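Long-range contacts in AvrA (Salmonella typhimurium, PDB 6BE0), which probably transfers acetyl groups from acetyl-CoA to serine and threonine residues of target proteins, and binds inositol hexakisphosphate and coenzyme A: residues L141-C147 / M174-Q180; L246-V250 / L268-F272. Residue numbers count along the deposited sequence, not the author numbering.

From the N terminus, the chain first reaches contact 1, where strand 136-143 leads through helix 151-164 to strand 170-176, and residues 174-180 return beside 141-147 to close a beta-alpha-beta unit at the edge of the five-stranded mixed sheet. Contact 2 follows in series, neither nested nor crossed: helix 243-252 runs on through a 15-residue irregular connection to helix 268-273, which lies beside it. The two contact centres are about 17 Å apart and their nearest atoms about 6 Å. Arg245, just ahead of 246-250, links them by donating to Leu177 O. Contact 1 joins the last two strands of the sheet, contact 2 two helices near both bound ligands.

Contact 1: residues L141-C147 / M174-Q180; sequences LFEPAAC and MVELDIQ
Strands 141-143 and 174-176 run parallel (20° between directions, axes 4.7 Å apart) in extended conformation, with Leu141 opposite Met174, Phe142 opposite Val175 and Glu143 opposite Glu176. Val175 is the hydrogen-bonding hub: its N donates to Leu141 O (2.7 Å) and its O accepts from Glu143 N (2.9 Å). Leu177 N extends the ladder to Glu143 O (3.1 Å). Beyond it Asp178 adopts a left-handed conformation (51/56), and the chain bends around Pro144 O, which accepts from both Ile179 N (2.8 Å) and Gln180 N (3.1 Å); Asp178 N reaches Ala145 O weakly (3.3 Å). Glu176, t at chi1 and chi2, takes Cys147 N on OE2 (2.8 Å), while its OE1 is satisfied by Ser225 N. A water donates to Asp178 OD1 and Gln180 O (both 2.9 Å); Asp178 OD1 also forms a salt bridge with Arg181, a CoA-binding residue, and Gln180 NE2 bonds Ser182 O. On the Met174 side of the pair Cys147 SG touches Met174 CE (3.6 Å); on the other, Phe142 CD2 packs on Val175 CB (3.8 Å). Glu143 OE1 holds His124 NE2, a pairing consistent with the His-Glu part of the Cys-His-Glu triad of YopJ-family enzymes. This is the parallel pair of a beta-alpha-beta crossover, with further backbone bonds following from Leu177 to Gln180. Strand 125-133 flanks 136-143 on its far side, whereas helix 186-199 packs Phe189 against Pro144, Ile179 and Gln180, and Leu193 against Leu177.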
# COMPACT_ATOMS: atom_id res chain seq x y z
N LEU A 141 -4.26 -9.17 -0.54
CA LEU A 141 -4.34 -7.95 -1.32
C LEU A 141 -4.78 -6.79 -0.43
O LEU A 141 -5.86 -6.85 0.16
CB LEU A 141 -5.31 -8.12 -2.50
CG LEU A 141 -5.63 -6.89 -3.35
CD1 LEU A 141 -4.40 -6.41 -4.10
CD2 LEU A 141 -6.76 -7.19 -4.31
N PHE A 142 -3.95 -5.76 -0.34
CA PHE A 142 -4.28 -4.59 0.47
C PHE A 142 -4.75 -3.44 -0.41
O PHE A 142 -4.03 -3.02 -1.32
CB PHE A 142 -3.08 -4.16 1.31
CG PHE A 142 -2.69 -5.15 2.36
CD1 PHE A 142 -1.78 -6.16 2.09
CD2 PHE A 142 -3.23 -5.08 3.63
CE1 PHE A 142 -1.42 -7.07 3.06
CE2 PHE A 142 -2.87 -5.99 4.61
CZ PHE A 142 -1.96 -6.99 4.32
N GLU A 143 -5.95 -2.96 -0.13
CA GLU A 143 -6.50 -1.78 -0.80
C GLU A 143 -6.37 -0.58 0.13
O GLU A 143 -7.00 -0.57 1.19
CB GLU A 143 -7.96 -2.01 -1.19
CG GLU A 143 -8.16 -3.04 -2.30
CD GLU A 143 -7.63 -2.57 -3.65
OE1 GLU A 143 -7.32 -1.37 -3.79
OE2 GLU A 143 -7.53 -3.41 -4.57
N PRO A 144 -5.56 0.42 -0.25
CA PRO A 144 -5.42 1.58 0.64
C PRO A 144 -6.73 2.35 0.84
O PRO A 144 -6.94 2.91 1.92
CB PRO A 144 -4.39 2.45 -0.09
CG PRO A 144 -3.63 1.51 -0.95
CD PRO A 144 -4.62 0.48 -1.38
N ALA A 145 -7.58 2.36 -0.17
CA ALA A 145 -8.85 3.09 -0.10
C ALA A 145 -9.97 2.18 0.42
O ALA A 145 -9.71 1.08 0.90
CB ALA A 145 -9.22 3.65 -1.46
N ALA A 146 -11.20 2.65 0.32
CA ALA A 146 -12.36 1.90 0.78
C ALA A 146 -12.83 0.90 -0.27
O ALA A 146 -12.39 0.95 -1.42
CB ALA A 146 -13.49 2.86 1.14
N CYS A 147 -13.71 -0.01 0.13
CA CYS A 147 -14.21 -1.05 -0.77
C CYS A 147 -15.72 -1.25 -0.63
O CYS A 147 -16.24 -2.30 -1.02
CB CYS A 147 -13.50 -2.38 -0.48
SG CYS A 147 -11.70 -2.27 -0.41
N MET A 174 -8.62 -10.29 0.81
CA MET A 174 -8.53 -8.89 0.43
C MET A 174 -8.83 -8.03 1.65
O MET A 174 -9.80 -8.28 2.36
CB MET A 174 -9.49 -8.58 -0.72
CG MET A 174 -9.54 -7.12 -1.13
SD MET A 174 -10.53 -6.89 -2.61
CE MET A 174 -11.33 -5.33 -2.25
N VAL A 175 -7.99 -7.02 1.89
CA VAL A 175 -8.10 -6.20 3.08
C VAL A 175 -8.37 -4.74 2.73
O VAL A 175 -7.62 -4.11 1.98
CB VAL A 175 -6.82 -6.28 3.94
CG1 VAL A 175 -6.92 -5.38 5.16
CG2 VAL A 175 -6.57 -7.72 4.36
N GLU A 176 -9.46 -4.21 3.29
CA GLU A 176 -9.80 -2.80 3.16
C GLU A 176 -9.09 -2.02 4.26
O GLU A 176 -9.16 -2.39 5.43
CB GLU A 176 -11.32 -2.61 3.25
CG GLU A 176 -11.78 -1.16 3.21
CD GLU A 176 -13.24 -1.01 3.61
OE1 GLU A 176 -13.61 -1.51 4.70
OE2 GLU A 176 -14.01 -0.40 2.84
N LEU A 177 -8.42 -0.93 3.88
CA LEU A 177 -7.72 -0.09 4.84
C LEU A 177 -8.45 1.23 5.06
O LEU A 177 -8.55 1.71 6.19
CB LEU A 177 -6.29 0.17 4.38
CG LEU A 177 -5.37 -1.05 4.28
CD1 LEU A 177 -3.96 -0.62 3.88
CD2 LEU A 177 -5.33 -1.84 5.58
N ASP A 178 -8.97 1.81 3.98
CA ASP A 178 -9.63 3.11 4.02
C ASP A 178 -8.76 4.15 4.72
O ASP A 178 -9.17 4.76 5.71
CB ASP A 178 -10.99 3.01 4.72
CG ASP A 178 -11.82 4.28 4.59
OD1 ASP A 178 -11.67 5.00 3.58
OD2 ASP A 178 -12.62 4.56 5.51
N ILE A 179 -7.54 4.31 4.23
CA ILE A 179 -6.63 5.34 4.73
C ILE A 179 -6.27 6.31 3.61
O ILE A 179 -5.78 7.41 3.88
CB ILE A 179 -5.34 4.72 5.31
CG1 ILE A 179 -4.67 3.80 4.28
CG2 ILE A 179 -5.66 3.95 6.59
CD1 ILE A 179 -3.28 3.35 4.68
N GLN A 180 -6.53 5.91 2.37
CA GLN A 180 -6.41 6.82 1.24
C GLN A 180 -7.77 7.44 0.95
O GLN A 180 -8.78 6.74 0.85
CB GLN A 180 -5.90 6.11 -0.01
CG GLN A 180 -5.84 7.01 -1.25
CD GLN A 180 -5.61 6.25 -2.53
OE1 GLN A 180 -5.03 5.16 -2.52
NE2 GLN A 180 -6.06 6.81 -3.64
O HOH W 1 -11.61 5.94 0.82

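Contact 2: residues L246-V250 / L268-F272; sequences LNEYV and LYERF. With IHP (inositol hexakisphosphate), chain B.
Two short helical segments, 246-250 and 268-272, run almost exactly antiparallel (172°) but with axes 12.0 Å apart, so large side chains bridge the gap; the closest CA pair is Leu246 and Tyr269, at 8.0 Å. Apolar contacts dominate. Leu246 (m, t) lies at the centre: its CD1 meets Phe272 CD1 (3.5 Å), its CD2 meets Leu268 CD2 (3.9 Å), and its CB sits at the ring edge of Tyr269, 4.0 Å from CE1. One turn on, Val250 CG1 packs against Tyr269 CZ at 4.1 Å. The single polar link is a weak hydrogen bond from Tyr269 OH to Asn247 OD1 (2.8 Å), with both side chains in m at chi1. For the ligand, Arg271, with chi1 to chi3 all t, makes no contact with 246-250 and instead places one guanidinium face against IHP O24, 3.1 Å from CZ; Lys238, His239 and Lys263 are among the residues hydrogen-bonded to the same inositol hexakisphosphate. The Phe272 side chain is about 5 Å from coenzyme A, whose pocket also includes Ala243 and Gln244 at the start of helix 243-252. That helix is held behind by Tyr249, which stacks on Tyr237 and donates to Leu232 O, while helix 268-273 leads into the hairpin 276-278/283-285.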
# COMPACT_ATOMS: atom_id res chain seq x y z
N LEU A 246 -7.93 7.97 11.99
CA LEU A 246 -6.88 7.69 12.96
C LEU A 246 -7.48 7.44 14.34
O LEU A 246 -7.01 6.57 15.08
CB LEU A 246 -5.87 8.84 13.03
CG LEU A 246 -4.87 8.96 11.88
CD1 LEU A 246 -4.02 10.21 12.06
CD2 LEU A 246 -3.98 7.73 11.79
N ASN A 247 -8.51 8.20 14.69
CA ASN A 247 -9.20 8.01 15.96
C ASN A 247 -9.82 6.63 16.05
O ASN A 247 -9.96 6.07 17.14
CB ASN A 247 -10.29 9.07 16.15
CG ASN A 247 -9.74 10.48 16.21
OD1 ASN A 247 -8.55 10.68 16.44
ND2 ASN A 247 -10.61 11.46 16.02
N GLU A 248 -10.21 6.07 14.91
CA GLU A 248 -10.79 4.74 14.87
C GLU A 248 -9.73 3.67 15.07
O GLU A 248 -10.01 2.61 15.64
CB GLU A 248 -11.52 4.52 13.54
CG GLU A 248 -12.77 5.37 13.38
CD GLU A 248 -13.32 5.34 11.97
OE1 GLU A 248 -12.89 4.47 11.17
OE2 GLU A 248 -14.19 6.18 11.65
N TYR A 249 -8.51 3.95 14.62
CA TYR A 249 -7.42 3.00 14.76
C TYR A 249 -6.91 2.94 16.20
O TYR A 249 -6.67 1.85 16.73
CB TYR A 249 -6.27 3.35 13.82
CG TYR A 249 -5.08 2.42 13.99
CD1 TYR A 249 -5.12 1.11 13.53
CD2 TYR A 249 -3.92 2.85 14.62
CE1 TYR A 249 -4.05 0.26 13.69
CE2 TYR A 249 -2.84 2.01 14.78
CZ TYR A 249 -2.91 0.72 14.32
OH TYR A 249 -1.84 -0.13 14.47
N VAL A 250 -6.74 4.10 16.83
CA VAL A 250 -6.23 4.16 18.19
C VAL A 250 -7.24 3.63 19.20
O VAL A 250 -6.88 3.24 20.31
CB VAL A 250 -5.83 5.59 18.59
CG1 VAL A 250 -4.70 6.10 17.70
CG2 VAL A 250 -7.03 6.51 18.50
N LEU A 268 2.22 9.26 16.19
CA LEU A 268 1.32 9.11 15.05
C LEU A 268 0.49 10.37 14.85
O LEU A 268 0.33 10.85 13.73
CB LEU A 268 0.41 7.90 15.26
CG LEU A 268 -0.60 7.59 14.15
CD1 LEU A 268 0.12 7.14 12.88
CD2 LEU A 268 -1.59 6.53 14.61
N TYR A 269 -0.04 10.91 15.95
CA TYR A 269 -0.84 12.12 15.90
C TYR A 269 0.01 13.35 15.58
O TYR A 269 -0.39 14.19 14.77
CB TYR A 269 -1.57 12.34 17.23
CG TYR A 269 -2.87 11.57 17.40
CD1 TYR A 269 -3.64 11.22 16.30
CD2 TYR A 269 -3.32 11.22 18.66
CE1 TYR A 269 -4.83 10.53 16.46
CE2 TYR A 269 -4.50 10.53 18.83
CZ TYR A 269 -5.25 10.19 17.72
OH TYR A 269 -6.43 9.50 17.88
N GLU A 270 1.16 13.46 16.23
CA GLU A 270 2.04 14.60 16.02
C GLU A 270 2.50 14.66 14.57
O GLU A 270 2.63 15.75 14.01
CB GLU A 270 3.25 14.52 16.96
CG GLU A 270 2.95 14.90 18.40
CD GLU A 270 4.19 14.93 19.28
OE1 GLU A 270 5.19 14.27 18.91
OE2 GLU A 270 4.16 15.61 20.33
N ARG A 271 2.74 13.50 13.97
CA ARG A 271 3.15 13.45 12.58
C ARG A 271 2.01 13.83 11.64
O ARG A 271 2.22 14.52 10.64
CB ARG A 271 3.67 12.06 12.21
CG ARG A 271 3.68 11.83 10.71
CD ARG A 271 4.52 10.65 10.27
NE ARG A 271 4.28 10.38 8.85
CZ ARG A 271 4.67 11.16 7.86
NH1 ARG A 271 5.34 12.28 8.10
NH2 ARG A 271 4.39 10.83 6.61
N PHE A 272 0.80 13.37 11.96
CA PHE A 272 -0.37 13.67 11.14
C PHE A 272 -0.56 15.18 11.00
O PHE A 272 -0.87 15.67 9.92
CB PHE A 272 -1.63 13.05 11.75
CG PHE A 272 -2.90 13.49 11.08
CD1 PHE A 272 -3.32 12.92 9.89
CD2 PHE A 272 -3.69 14.49 11.65
CE1 PHE A 272 -4.49 13.33 9.28
CE2 PHE A 272 -4.86 14.90 11.04
CZ PHE A 272 -5.26 14.32 9.86
C1 IHP B . 11.67 5.50 6.96
C2 IHP B . 10.51 5.64 5.97
C3 IHP B . 9.67 6.87 6.27
C4 IHP B . 10.54 8.11 6.32
C5 IHP B . 11.53 7.96 7.46
C6 IHP B . 12.46 6.79 7.21
O11 IHP B . 12.52 4.48 6.50
P1 IHP B . 12.44 3.05 7.21
O21 IHP B . 12.57 1.96 6.16
O31 IHP B . 11.11 2.88 7.91
O41 IHP B . 13.56 2.93 8.20
O12 IHP B . 11.01 5.68 4.62
P2 IHP B . 10.64 4.53 3.60
O22 IHP B . 10.94 3.17 4.19
O32 IHP B . 9.17 4.58 3.26
O42 IHP B . 11.44 4.70 2.33
O13 IHP B . 8.65 7.01 5.29
P3 IHP B . 7.13 6.77 5.72
O23 IHP B . 6.40 6.05 4.61
O33 IHP B . 7.04 5.94 6.98
O43 IHP B . 6.46 8.10 5.95
O14 IHP B . 9.73 9.30 6.44
P4 IHP B . 8.91 9.72 7.76
O24 IHP B . 7.52 10.17 7.36
O34 IHP B . 8.80 8.58 8.74
O44 IHP B . 9.59 10.88 8.43
O15 IHP B . 12.30 9.15 7.66
P5 IHP B . 12.79 9.51 9.12
O25 IHP B . 12.68 8.30 10.02
O35 IHP B . 14.22 9.97 9.06
O45 IHP B . 11.94 10.62 9.71
O16 IHP B . 13.33 7.07 6.11
P6 IHP B . 14.86 6.84 6.27
O26 IHP B . 15.60 7.47 5.12
O36 IHP B . 15.34 7.46 7.56
O46 IHP B . 15.18 5.37 6.29